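PDB 6JFW: PA0833-PD protein, which probably binds peptidoglycan through the OmpA C-like periplasmic domain contained in this chain, and so probably helps connect the outer membrane to the cell wall. Local coordinates for residues D3-E8 against K60-N65; N54-F59 against G95-Q100; I67-Y72 against V133-R138. All blocks are in the same frame, centred on the assembly; numbering follows the deposited sequence.

The three contacts show how a mixed alpha/beta domain is layered. Contact 3 is its antiparallel strand pair, near the centre of the chain; contact 2 crosses two helices over one face of that sheet; contact 1 ties the N-terminal helix to the end of one of them. Centres of contacts 2 and 3 lie about 13 Å apart, as do those of contacts 1 and 2, while contacts 1 and 3 are about 15 Å apart. Phe59 of contact 2 rests on Ile67, Val135 and Leu137 of contact 3, with CZ 3.8 Å from Val135 CG1. Gln5 of contact 1 probably hydrogen-bonds Ser58, its NE2 3.0 Å from Ser58 OG, and also touches Leu137.

Contact 1. Residues D3-E8 against K60-N65; sequences DKQEAE and KQYNQN
One face of the Tyr62 ring is covered by Gln5, whose CB stands over the centre, 3.7 Å from the ring centroid and 14° off the normal, a clear CH-pi contact. At the ring's edge, near its plane, lie the polar ends of Lys4 and Glu8, though the Glu8 carboxylate is modelled too close to the phenol OH and its exact place is doubtful. In this OmpA-like domain the arrangement fastens the N-terminal helix 3-12 to the end of helix 49-61: Tyr62 is the first residue to leave helical geometry there, and its side chain points toward helix 3-12. Gln5 slides past the ring in the opposite direction, its CG anti to the backbone N (chi1 -176°) and its CG 3.4 Å from Tyr62 CD2. Lys4 crosses the tyrosine at about a right angle and gives a hydrogen bond from NZ to the phenol OH, whose position shares the doubt about Glu8.

Beyond the ring, the amides of Gln5 and Asn65 meet tip to tip and nearly coplanar. Asn65 ND2 gives Gln5 OE1 only a weak bond of 3.0 Å, bent to 127° at the hydrogen. Arg106 NH2 donates to the carbonyls of Tyr62 and Asn65. One water completes the seam: it accepts at 3.0 Å from Gln5 NE2, which probably also donates to Ser58 OG on helix 49-61, and it donates to Tyr62 O at 2.8 Å and to Asn65 OD1 at 2.7 Å.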
loop_
_atom_site.group_PDB
_atom_site.type_symbol
_atom_site.label_atom_id
_atom_site.label_comp_id
_atom_site.label_asym_id
_atom_site.label_seq_id
_atom_site.Cartn_x
_atom_site.Cartn_y
_atom_site.Cartn_z
ATOM N N ASP A 3 -9.833 -1.813 16.570
ATOM C CA ASP A 3 -8.687 -1.722 17.469
ATOM C C ASP A 3 -7.822 -2.974 17.400
ATOM O O ASP A 3 -6.590 -2.896 17.461
ATOM C CB ASP A 3 -9.157 -1.503 18.907
ATOM C CG ASP A 3 -9.979 -0.251 19.069
ATOM O OD1 ASP A 3 -10.016 0.561 18.123
ATOM O OD2 ASP A 3 -10.576 -0.076 20.151
ATOM N N LYS A 4 -8.456 -4.139 17.279
ATOM C CA LYS A 4 -7.727 -5.395 17.395
ATOM C C LYS A 4 -6.873 -5.653 16.159
ATOM O O LYS A 4 -5.695 -6.011 16.273
ATOM C CB LYS A 4 -8.707 -6.541 17.638
ATOM C CG LYS A 4 -8.069 -7.819 18.138
ATOM C CD LYS A 4 -9.114 -8.709 18.791
ATOM C CE LYS A 4 -8.670 -10.158 18.823
ATOM N NZ LYS A 4 -8.543 -10.709 17.446
ATOM N N GLN A 5 -7.447 -5.471 14.967
ATOM C CA GLN A 5 -6.653 -5.634 13.755
ATOM C C GLN A 5 -5.515 -4.625 13.706
ATOM O O GLN A 5 -4.400 -4.960 13.287
ATOM C CB GLN A 5 -7.527 -5.509 12.506
ATOM C CG GLN A 5 -6.748 -5.778 11.220
ATOM C CD GLN A 5 -7.613 -5.755 9.977
ATOM O OE1 GLN A 5 -8.701 -5.182 9.972
ATOM N NE2 GLN A 5 -7.130 -6.387 8.913
ATOM N N GLU A 6 -5.771 -3.386 14.136
ATOM C CA GLU A 6 -4.717 -2.375 14.128
ATOM C C GLU A 6 -3.535 -2.812 14.983
ATOM O O GLU A 6 -2.375 -2.687 14.570
ATOM C CB GLU A 6 -5.247 -1.026 14.616
ATOM C CG GLU A 6 -4.216 0.087 14.443
ATOM C CD GLU A 6 -4.483 1.311 15.297
ATOM O OE1 GLU A 6 -5.610 1.451 15.818
ATOM O OE2 GLU A 6 -3.556 2.136 15.448
ATOM N N ALA A 7 -3.809 -3.331 16.182
ATOM C CA ALA A 7 -2.728 -3.783 17.051
ATOM C C ALA A 7 -2.013 -4.989 16.462
ATOM O O ALA A 7 -0.787 -5.108 16.575
ATOM C CB ALA A 7 -3.273 -4.107 18.442
ATOM N N GLU A 8 -2.759 -5.896 15.831
ATOM C CA GLU A 8 -2.129 -7.034 15.171
ATOM C C GLU A 8 -1.268 -6.584 14.000
ATOM O O GLU A 8 -0.182 -7.130 13.770
ATOM C CB GLU A 8 -3.194 -8.022 14.710
ATOM C CG GLU A 8 -3.551 -9.074 15.734
ATOM C CD GLU A 8 -4.849 -9.772 15.409
ATOM O OE1 GLU A 8 -5.729 -9.829 16.293
ATOM O OE2 GLU A 8 -5.003 -10.252 14.267
ATOM N N LYS A 60 -7.516 -11.707 5.451
ATOM C CA LYS A 60 -8.372 -12.888 5.425
ATOM C C LYS A 60 -9.059 -13.116 6.762
ATOM O O LYS A 60 -10.199 -13.592 6.801
ATOM C CB LYS A 60 -7.557 -14.124 5.049
ATOM C CG LYS A 60 -7.419 -14.341 3.560
ATOM C CD LYS A 60 -7.247 -15.818 3.239
ATOM C CE LYS A 60 -5.859 -16.301 3.615
ATOM N NZ LYS A 60 -4.849 -15.221 3.421
ATOM N N GLN A 61 -8.381 -12.790 7.858
ATOM C CA GLN A 61 -8.933 -13.023 9.186
ATOM C C GLN A 61 -9.969 -11.969 9.555
ATOM O O GLN A 61 -11.006 -12.294 10.144
ATOM C CB GLN A 61 -7.795 -13.045 10.202
ATOM C CG GLN A 61 -8.161 -13.561 11.567
ATOM C CD GLN A 61 -7.045 -13.330 12.559
ATOM O OE1 GLN A 61 -6.996 -12.298 13.223
ATOM N NE2 GLN A 61 -6.126 -14.284 12.650
ATOM N N TYR A 62 -9.715 -10.708 9.211
ATOM C CA TYR A 62 -10.624 -9.603 9.523
ATOM C C TYR A 62 -11.433 -9.285 8.272
ATOM O O TYR A 62 -11.017 -8.502 7.418
ATOM C CB TYR A 62 -9.849 -8.401 10.035
ATOM C CG TYR A 62 -9.245 -8.709 11.366
ATOM C CD1 TYR A 62 -10.039 -8.773 12.498
ATOM C CD2 TYR A 62 -7.896 -8.997 11.488
ATOM C CE1 TYR A 62 -9.506 -9.080 13.718
ATOM C CE2 TYR A 62 -7.351 -9.301 12.707
ATOM C CZ TYR A 62 -8.164 -9.344 13.821
ATOM O OH TYR A 62 -7.651 -9.649 15.056
ATOM N N ASN A 63 -12.612 -9.888 8.190
ATOM C CA ASN A 63 -13.391 -9.898 6.960
ATOM C C ASN A 63 -14.315 -8.699 6.807
ATOM O O ASN A 63 -14.890 -8.522 5.727
ATOM C CB ASN A 63 -14.207 -11.197 6.883
ATOM C CG ASN A 63 -15.111 -11.397 8.088
ATOM O OD1 ASN A 63 -14.817 -12.196 8.978
ATOM N ND2 ASN A 63 -16.225 -10.682 8.112
ATOM N N GLN A 64 -14.456 -7.858 7.826
ATOM C CA GLN A 64 -15.479 -6.808 7.820
ATOM C C GLN A 64 -14.914 -5.447 7.429
ATOM O O GLN A 64 -15.217 -4.436 8.062
ATOM C CB GLN A 64 -16.161 -6.730 9.178
ATOM C CG GLN A 64 -16.813 -8.020 9.613
ATOM C CD GLN A 64 -18.239 -7.824 10.085
ATOM O OE1 GLN A 64 -18.584 -6.778 10.619
ATOM N NE2 GLN A 64 -19.074 -8.830 9.878
ATOM N N ASN A 65 -14.096 -5.393 6.381
ATOM C CA ASN A 65 -13.715 -4.110 5.810
ATOM C C ASN A 65 -13.428 -4.288 4.328
ATOM O O ASN A 65 -13.192 -5.401 3.850
ATOM C CB ASN A 65 -12.508 -3.486 6.535
ATOM C CG ASN A 65 -11.343 -4.444 6.695
ATOM O OD1 ASN A 65 -10.965 -5.152 5.763
ATOM N ND2 ASN A 65 -10.755 -4.456 7.887
HETATM O O HOH W 1 -9.035 -6.739 6.670
#

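Contact 2. Residues N54-F59 against G95-Q100; sequences NLANSF and GYLTAQ
Leu97 meets Ala56 with one methyl and Phe59 with the other, two residues about one helical turn apart on segment 54-59. Its CD2 lies 3.8 Å from Ala56 CB and almost as near to Ala56 N, so that the methyl packs against backbone as well as side chain. Its CD1 approaches Phe59 from the rim, in the plane of the ring, at 3.8 Å from CE2. Leu97 CG stands anti to its own carbonyl carbon (chi1 -71°), beside the backbone N, and the second torsion sets CD1 anti to CA (chi2 170°). Ala56 has a second neighbour, Gln100, the two CB atoms being 3.7 Å apart at the end of helix 79-99. Leu55 merely grazes the interface, with CB 4.5 Å from Leu97 CD2.

The small alanine side chain fits the close backbone approach, Ala56 CA and Leu97 CA being 5.7 Å apart where the segments are nearest. The segment axes come within 9.5 Å and cross at -63°. These are two of the helices laid on the sheet of the OmpA C-like fold; helix 79-99 is the connection of a beta-alpha-beta crossover between the adjacent parallel strands 65-72 and 107-111.

In the next shell, Leu55 O lies 3.2 Å above the plane of the Phe59 ring, offset toward the rim. Toward the sheet, Phe59 packs on Leu29 and Leu97 on Ile69. Farther along, Tyr96 OH hydrogen-bonds Asn53 OD1 and the Tyr96 ring meets Tyr49 edge-to-face, while Lys60 NZ reaches weakly to Ala56 O and Gln100 O.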
loop_
_atom_site.group_PDB
_atom_site.type_symbol
_atom_site.label_atom_id
_atom_site.label_comp_id
_atom_site.label_asym_id
_atom_site.label_seq_id
_atom_site.Cartn_x
_atom_site.Cartn_y
_atom_site.Cartn_z
ATOM N N ASN A 54 2.023 -11.730 5.580
ATOM C CA ASN A 54 1.375 -11.418 6.849
ATOM C C ASN A 54 0.154 -10.532 6.642
ATOM O O ASN A 54 -0.884 -10.733 7.286
ATOM C CB ASN A 54 2.370 -10.747 7.795
ATOM C CG ASN A 54 3.257 -11.746 8.506
ATOM O OD1 ASN A 54 2.786 -12.539 9.321
ATOM N ND2 ASN A 54 4.551 -11.711 8.208
ATOM N N LEU A 55 0.260 -9.542 5.751
ATOM C CA LEU A 55 -0.883 -8.684 5.456
ATOM C C LEU A 55 -2.056 -9.492 4.917
ATOM O O LEU A 55 -3.203 -9.283 5.327
ATOM C CB LEU A 55 -0.483 -7.599 4.456
ATOM C CG LEU A 55 0.261 -6.383 5.005
ATOM C CD1 LEU A 55 0.580 -5.399 3.891
ATOM C CD2 LEU A 55 -0.565 -5.716 6.083
ATOM N N ALA A 56 -1.786 -10.420 3.994
ATOM C CA ALA A 56 -2.859 -11.231 3.426
ATOM C C ALA A 56 -3.559 -12.053 4.499
ATOM O O ALA A 56 -4.787 -12.194 4.481
ATOM C CB ALA A 56 -2.305 -12.139 2.328
ATOM N N ASN A 57 -2.794 -12.601 5.448
ATOM C CA ASN A 57 -3.402 -13.370 6.530
ATOM C C ASN A 57 -4.292 -12.490 7.397
ATOM O O ASN A 57 -5.376 -12.913 7.817
ATOM C CB ASN A 57 -2.318 -14.040 7.373
ATOM C CG ASN A 57 -1.598 -15.142 6.626
ATOM O OD1 ASN A 57 -2.115 -15.682 5.647
ATOM N ND2 ASN A 57 -0.399 -15.485 7.083
ATOM N N SER A 58 -3.854 -11.260 7.673
ATOM C CA SER A 58 -4.673 -10.339 8.454
ATOM C C SER A 58 -5.969 -10.004 7.725
ATOM O O SER A 58 -7.057 -10.063 8.312
ATOM C CB SER A 58 -3.886 -9.065 8.758
ATOM O OG SER A 58 -4.692 -8.127 9.450
ATOM N N PHE A 59 -5.870 -9.650 6.439
ATOM C CA PHE A 59 -7.063 -9.315 5.666
ATOM C C PHE A 59 -8.036 -10.487 5.621
ATOM O O PHE A 59 -9.254 -10.300 5.728
ATOM C CB PHE A 59 -6.684 -8.902 4.240
ATOM C CG PHE A 59 -5.738 -7.728 4.157
ATOM C CD1 PHE A 59 -5.572 -6.853 5.219
ATOM C CD2 PHE A 59 -5.023 -7.500 2.992
ATOM C CE1 PHE A 59 -4.700 -5.779 5.121
ATOM C CE2 PHE A 59 -4.154 -6.431 2.887
ATOM C CZ PHE A 59 -3.992 -5.569 3.952
ATOM N N GLY A 95 -2.373 -8.113 -7.037
ATOM C CA GLY A 95 -2.211 -9.441 -7.609
ATOM C C GLY A 95 -1.542 -10.408 -6.652
ATOM O O GLY A 95 -1.919 -11.579 -6.575
ATOM N N TYR A 96 -0.544 -9.928 -5.906
ATOM C CA TYR A 96 0.112 -10.778 -4.918
ATOM C C TYR A 96 -0.860 -11.183 -3.816
ATOM O O TYR A 96 -0.955 -12.362 -3.458
ATOM C CB TYR A 96 1.324 -10.060 -4.323
ATOM C CG TYR A 96 2.187 -10.951 -3.456
ATOM C CD1 TYR A 96 1.892 -11.145 -2.112
ATOM C CD2 TYR A 96 3.295 -11.600 -3.985
ATOM C CE1 TYR A 96 2.673 -11.963 -1.321
ATOM C CE2 TYR A 96 4.084 -12.419 -3.199
ATOM C CZ TYR A 96 3.769 -12.597 -1.868
ATOM O OH TYR A 96 4.551 -13.410 -1.083
ATOM N N LEU A 97 -1.590 -10.210 -3.265
ATOM C CA LEU A 97 -2.521 -10.501 -2.179
ATOM C C LEU A 97 -3.585 -11.503 -2.611
ATOM O O LEU A 97 -3.965 -12.387 -1.835
ATOM C CB LEU A 97 -3.167 -9.208 -1.684
ATOM C CG LEU A 97 -2.249 -8.263 -0.909
ATOM C CD1 LEU A 97 -2.926 -6.919 -0.684
ATOM C CD2 LEU A 97 -1.843 -8.888 0.419
ATOM N N THR A 98 -4.072 -11.387 -3.848
ATOM C CA THR A 98 -5.071 -12.335 -4.334
ATOM C C THR A 98 -4.467 -13.719 -4.536
ATOM O O THR A 98 -5.129 -14.733 -4.281
ATOM C CB THR A 98 -5.697 -11.829 -5.633
ATOM O OG1 THR A 98 -4.667 -11.387 -6.525
ATOM C CG2 THR A 98 -6.642 -10.681 -5.349
ATOM N N ALA A 99 -3.214 -13.784 -4.993
ATOM C CA ALA A 99 -2.537 -15.072 -5.101
ATOM C C ALA A 99 -2.404 -15.745 -3.742
ATOM O O ALA A 99 -2.383 -16.978 -3.659
ATOM C CB ALA A 99 -1.162 -14.892 -5.743
ATOM N N GLN A 100 -2.320 -14.957 -2.670
ATOM C CA GLN A 100 -2.231 -15.499 -1.320
ATOM C C GLN A 100 -3.584 -15.893 -0.743
ATOM O O GLN A 100 -3.631 -16.406 0.380
ATOM C CB GLN A 100 -1.549 -14.490 -0.394
ATOM C CG GLN A 100 -0.076 -14.288 -0.696
ATOM C CD GLN A 100 0.739 -15.546 -0.468
ATOM O OE1 GLN A 100 0.975 -15.947 0.672
ATOM N NE2 GLN A 100 1.164 -16.181 -1.553
#

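Contact 3. Residues I67-Y72 against V133-R138; sequences IEIVGY and VEVNLR
Asn136 ND2 is held between Glu68 and a water: it donates to Glu68 OE1 at 2.9 Å, with 141° at the hydrogen, and to the water at 3.0 Å. The two side chains lie side by side and point the same way, their carboxylate and amide planes 41° apart, and ND2 sits above the carboxylate, 38° out of its plane. The same water donates to Tyr72 OH at 2.7 Å and to Glu134 OE1, joining Tyr72 and Glu134 to the Asn136-Glu68 pair; Glu68, Glu134 and Asn136 share one face of the sheet. Two of these residues have stronger partners elsewhere: Glu134 forms a salt bridge with Arg132, and Tyr72 OH bonds Gln116. The Tyr72 ring crosses the Glu134 chain, with CE1 3.4 Å from Glu134 CD.

The backbones pair as antiparallel strands. Glu68 with Asn136 and Val70 with Glu134 are the hydrogen-bonded pairs, the shortest of the bonds between the strands running from Glu134 N to Val70 O at 2.7 Å. Ile67, Ile69, Val133, Val135 and Leu137 point to the opposite face, where Ile67 CG1 meets Leu137 CD2 at 3.6 Å and, diagonally, Ile69 CG2 meets Val133 CG1 at 3.7 Å.

That aliphatic face is covered by helices, Ile69 lying against Ala90 and Ala94 of helix 79-99 and helix 49-61 also covering it, while strand 107-111 flanks segment 67-72 in parallel and strand 26-32 flanks segment 133-138 antiparallel.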
loop_
_atom_site.group_PDB
_atom_site.type_symbol
_atom_site.label_atom_id
_atom_site.label_comp_id
_atom_site.label_asym_id
_atom_site.label_seq_id
_atom_site.Cartn_x
_atom_site.Cartn_y
_atom_site.Cartn_z
ATOM N N ILE A 67 -10.871 -3.272 1.145
ATOM C CA ILE A 67 -9.442 -3.076 0.971
ATOM C C ILE A 67 -9.240 -2.252 -0.291
ATOM O O ILE A 67 -9.605 -2.687 -1.390
ATOM C CB ILE A 67 -8.698 -4.418 0.900
ATOM C CG1 ILE A 67 -9.007 -5.231 2.160
ATOM C CG2 ILE A 67 -7.203 -4.194 0.750
ATOM C CD1 ILE A 67 -8.790 -6.715 2.019
ATOM N N GLU A 68 -8.685 -1.054 -0.126
ATOM C CA GLU A 68 -8.440 -0.128 -1.223
ATOM C C GLU A 68 -6.938 0.060 -1.360
ATOM O O GLU A 68 -6.287 0.560 -0.437
ATOM C CB GLU A 68 -9.128 1.214 -0.970
ATOM C CG GLU A 68 -9.375 2.020 -2.226
ATOM C CD GLU A 68 -9.228 3.515 -2.017
ATOM O OE1 GLU A 68 -8.875 3.934 -0.896
ATOM O OE2 GLU A 68 -9.471 4.273 -2.980
ATOM N N ILE A 69 -6.390 -0.339 -2.503
ATOM C CA ILE A 69 -4.958 -0.255 -2.762
ATOM C C ILE A 69 -4.723 0.899 -3.725
ATOM O O ILE A 69 -5.277 0.921 -4.831
ATOM C CB ILE A 69 -4.407 -1.574 -3.318
ATOM C CG1 ILE A 69 -4.697 -2.706 -2.329
ATOM C CG2 ILE A 69 -2.913 -1.459 -3.574
ATOM C CD1 ILE A 69 -4.599 -4.085 -2.929
ATOM N N VAL A 70 -3.912 1.863 -3.303
ATOM C CA VAL A 70 -3.720 3.105 -4.041
ATOM C C VAL A 70 -2.227 3.322 -4.240
ATOM O O VAL A 70 -1.463 3.339 -3.268
ATOM C CB VAL A 70 -4.348 4.303 -3.310
ATOM C CG1 VAL A 70 -4.195 5.547 -4.136
ATOM C CG2 VAL A 70 -5.818 4.039 -3.010
ATOM N N GLY A 71 -1.815 3.489 -5.494
ATOM C CA GLY A 71 -0.433 3.776 -5.824
ATOM C C GLY A 71 -0.204 5.267 -5.992
ATOM O O GLY A 71 -1.081 5.997 -6.446
ATOM N N TYR A 72 0.991 5.714 -5.609
ATOM C CA TYR A 72 1.362 7.119 -5.707
ATOM C C TYR A 72 2.771 7.241 -6.267
ATOM O O TYR A 72 3.586 6.323 -6.162
ATOM C CB TYR A 72 1.316 7.834 -4.351
ATOM C CG TYR A 72 -0.042 7.927 -3.703
ATOM C CD1 TYR A 72 -0.497 6.926 -2.858
ATOM C CD2 TYR A 72 -0.858 9.033 -3.908
ATOM C CE1 TYR A 72 -1.731 7.013 -2.248
ATOM C CE2 TYR A 72 -2.097 9.129 -3.304
ATOM C CZ TYR A 72 -2.528 8.116 -2.475
ATOM O OH TYR A 72 -3.760 8.205 -1.870
ATOM N N VAL A 133 2.831 2.892 -2.000
ATOM C CA VAL A 133 1.519 2.277 -2.156
ATOM C C VAL A 133 0.830 2.328 -0.802
ATOM O O VAL A 133 1.447 2.028 0.226
ATOM C CB VAL A 133 1.616 0.831 -2.676
ATOM C CG1 VAL A 133 0.289 0.109 -2.490
ATOM C CG2 VAL A 133 2.014 0.826 -4.142
ATOM N N GLU A 134 -0.437 2.731 -0.799
ATOM C CA GLU A 134 -1.234 2.815 0.413
ATOM C C GLU A 134 -2.348 1.778 0.364
ATOM O O GLU A 134 -2.991 1.592 -0.674
ATOM C CB GLU A 134 -1.819 4.220 0.589
ATOM C CG GLU A 134 -0.755 5.278 0.834
ATOM C CD GLU A 134 -1.316 6.666 1.093
ATOM O OE1 GLU A 134 -2.555 6.824 1.130
ATOM O OE2 GLU A 134 -0.506 7.601 1.283
ATOM N N VAL A 135 -2.556 1.092 1.483
ATOM C CA VAL A 135 -3.653 0.144 1.645
ATOM C C VAL A 135 -4.598 0.720 2.688
ATOM O O VAL A 135 -4.253 0.803 3.873
ATOM C CB VAL A 135 -3.161 -1.247 2.063
ATOM C CG1 VAL A 135 -4.343 -2.204 2.181
ATOM C CG2 VAL A 135 -2.134 -1.774 1.077
ATOM N N ASN A 136 -5.788 1.119 2.254
ATOM C CA ASN A 136 -6.802 1.658 3.148
ATOM C C ASN A 136 -7.809 0.569 3.492
ATOM O O ASN A 136 -8.354 -0.086 2.597
ATOM C CB ASN A 136 -7.509 2.857 2.514
ATOM C CG ASN A 136 -6.539 3.935 2.065
ATOM O OD1 ASN A 136 -5.817 4.511 2.878
ATOM N ND2 ASN A 136 -6.526 4.217 0.768
ATOM N N LEU A 137 -8.042 0.374 4.788
ATOM C CA LEU A 137 -9.027 -0.578 5.290
ATOM C C LEU A 137 -10.178 0.218 5.892
ATOM O O LEU A 137 -10.013 0.882 6.921
ATOM C CB LEU A 137 -8.409 -1.521 6.323
ATOM C CG LEU A 137 -7.180 -2.343 5.921
ATOM C CD1 LEU A 137 -6.626 -3.098 7.123
ATOM C CD2 LEU A 137 -7.507 -3.307 4.795
ATOM N N ARG A 138 -11.336 0.155 5.250
ATOM C CA ARG A 138 -12.516 0.875 5.670
ATOM C C ARG A 138 -13.584 -0.075 6.176
ATOM O O ARG A 138 -13.949 -1.009 5.451
ATOM C CB ARG A 138 -13.064 1.654 4.514
ATOM C CG ARG A 138 -14.348 2.186 4.852
ATOM C CD ARG A 138 -14.627 3.156 3.838
ATOM N NE ARG A 138 -14.672 4.469 4.517
ATOM C CZ ARG A 138 -14.384 5.622 3.958
ATOM N NH1 ARG A 138 -13.974 5.611 2.710
ATOM N NH2 ARG A 138 -14.369 6.836 4.565
HETATM O O HOH W 2 -4.542 6.192 -0.322
HETATM O O HOH W 3 -6.520 7.504 0.060
#